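Side-chain contact in putative hexose oxidase (Nonomuraea sp. ATCC 39727, PDB 5AWV), which probably oxidises the sugar of glycopeptide antibiotics such as teicoplanin, using covalently bound FAD: residues R319-A322 against R323-D327. Residues are numbered along the deposited sequence; the frame is centred on the assembly and turned at random.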
loop_
_atom_site.group_PDB
_atom_site.type_symbol
_atom_site.label_atom_id
_atom_site.label_comp_id
_atom_site.label_asym_id
_atom_site.label_seq_id
_atom_site.Cartn_x
_atom_site.Cartn_y
_atom_site.Cartn_z
ATOM N N ARG A 319 -24.741 -9.195 11.317
ATOM C CA ARG A 319 -25.405 -10.343 11.969
ATOM C C ARG A 319 -25.668 -10.053 13.462
ATOM O O ARG A 319 -24.962 -9.244 14.112
ATOM C CB ARG A 319 -24.636 -11.653 11.736
ATOM C CG ARG A 319 -24.511 -12.033 10.246
ATOM C CD ARG A 319 -23.586 -13.205 9.953
ATOM N NE ARG A 319 -24.333 -14.462 9.748
ATOM C CZ ARG A 319 -24.585 -15.390 10.677
ATOM N NH1 ARG A 319 -24.138 -15.256 11.946
ATOM N NH2 ARG A 319 -25.295 -16.476 10.335
ATOM N N PRO A 320 -26.751 -10.626 13.971
ATOM C CA PRO A 320 -27.139 -10.383 15.379
ATOM C C PRO A 320 -26.163 -10.924 16.419
ATOM O O PRO A 320 -26.173 -10.375 17.473
ATOM C CB PRO A 320 -28.529 -11.062 15.518
ATOM C CG PRO A 320 -28.659 -11.972 14.349
ATOM C CD PRO A 320 -27.757 -11.442 13.250
ATOM N N ASP A 321 -25.251 -11.836 16.084
ATOM C CA ASP A 321 -24.178 -12.259 17.037
ATOM C C ASP A 321 -22.968 -11.282 17.209
ATOM O O ASP A 321 -22.052 -11.543 17.979
ATOM C CB ASP A 321 -23.682 -13.690 16.726
ATOM C CG ASP A 321 -22.926 -13.785 15.429
ATOM O OD1 ASP A 321 -23.077 -12.818 14.639
ATOM O OD2 ASP A 321 -22.188 -14.803 15.179
ATOM N N ALA A 322 -22.963 -10.158 16.483
ATOM C CA ALA A 322 -21.762 -9.357 16.397
ATOM C C ALA A 322 -21.329 -8.890 17.782
ATOM O O ALA A 322 -20.134 -8.880 18.106
ATOM C CB ALA A 322 -21.995 -8.141 15.506
ATOM N N ARG A 323 -22.286 -8.410 18.570
ATOM C CA ARG A 323 -21.926 -7.939 19.946
ATOM C C ARG A 323 -21.343 -9.075 20.797
ATOM O O ARG A 323 -20.336 -8.902 21.494
ATOM C CB ARG A 323 -23.109 -7.303 20.668
ATOM C CG ARG A 323 -22.806 -6.895 22.107
ATOM C CD ARG A 323 -21.728 -5.814 22.168
ATOM N NE ARG A 323 -21.302 -5.563 23.544
ATOM C CZ ARG A 323 -21.902 -4.753 24.412
ATOM N NH1 ARG A 323 -22.900 -3.947 24.050
ATOM N NH2 ARG A 323 -21.438 -4.690 25.652
ATOM N N ARG A 324 -21.916 -10.256 20.661
ATOM C CA ARG A 324 -21.339 -11.435 21.363
ATOM C C ARG A 324 -19.960 -11.728 20.914
ATOM O O ARG A 324 -19.119 -12.095 21.711
ATOM C CB ARG A 324 -22.105 -12.713 21.103
ATOM C CG ARG A 324 -23.048 -13.105 22.139
ATOM C CD ARG A 324 -23.606 -14.480 21.823
ATOM N NE ARG A 324 -24.683 -14.363 20.850
ATOM C CZ ARG A 324 -24.874 -15.208 19.836
ATOM N NH1 ARG A 324 -24.020 -16.186 19.555
ATOM N NH2 ARG A 324 -25.898 -15.015 19.042
ATOM N N LEU A 325 -19.718 -11.673 19.597
ATOM C CA LEU A 325 -18.379 -11.999 19.156
ATOM C C LEU A 325 -17.355 -11.049 19.671
ATOM O O LEU A 325 -16.215 -11.440 20.006
ATOM C CB LEU A 325 -18.321 -12.006 17.630
ATOM C CG LEU A 325 -19.154 -13.035 16.897
ATOM C CD1 LEU A 325 -18.932 -12.854 15.357
ATOM C CD2 LEU A 325 -18.958 -14.489 17.352
ATOM N N LEU A 326 -17.746 -9.773 19.684
ATOM C CA LEU A 326 -16.877 -8.678 20.124
ATOM C C LEU A 326 -16.515 -8.864 21.599
ATOM O O LEU A 326 -15.328 -8.799 22.003
ATOM C CB LEU A 326 -17.635 -7.402 19.908
ATOM C CG LEU A 326 -16.969 -6.061 20.152
ATOM C CD1 LEU A 326 -17.619 -5.157 21.148
ATOM C CD2 LEU A 326 -15.518 -5.944 20.228
ATOM N N ASP A 327 -17.564 -9.215 22.364
ATOM C CA ASP A 327 -17.410 -9.387 23.852
ATOM C C ASP A 327 -16.561 -10.535 24.177
ATOM O O ASP A 327 -15.682 -10.459 25.029
ATOM C CB ASP A 327 -18.764 -9.482 24.539
ATOM C CG ASP A 327 -19.457 -8.136 24.652
ATOM O OD1 ASP A 327 -18.784 -7.107 24.497
ATOM O OD2 ASP A 327 -20.708 -8.154 24.822
HETATM O O HOH W 1 -25.080 -7.619 17.824
HETATM O O HOH W 2 -24.855 -10.413 19.927
#
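One water joins the backbone N of Arg323 to Pro320 O. The water lies 3.0 Å from Arg323 N and donates to the carbonyl. The Arg323 side chain leads away from the 319-322 loop. Arg323 NE donates almost straight to Asp327 OD1 (3.1 Å, 178°), and Asp327 OD2 also lies near it in the salt bridge, one helical turn along. Arg324 N reaches Pro320 O through a second water, so this one carbonyl takes two water bonds. The Arg324 chain folds back at chi3 (-81°). This lays one guanidinium face over Asp321 CB, which is 3.5 Å from Arg324 NH2. The opposite charges of Asp321 OD2 and Arg324 NH1 do not touch (4.9 Å). A type I beta turn from Arg319 to Ala322 leads into helix 322-334, which packs on the large antiparallel sheet. Leu325 N hydrogen-bonds to Asp321 O (2.8 Å). Leu325 CG lies 3.4 Å from Asp321 O, and Leu325 CD1 is 3.8 Å from Asp321 OD2, with Leu325 CD2 also beside it. Leu326 N bonds to Ala322 O at 3.0 Å. With CG anti to the backbone N (chi1 -175°), Leu326 turns from the loop to Ile313 and Val315 of strand 309-316 and Pro345 of strand 340-349.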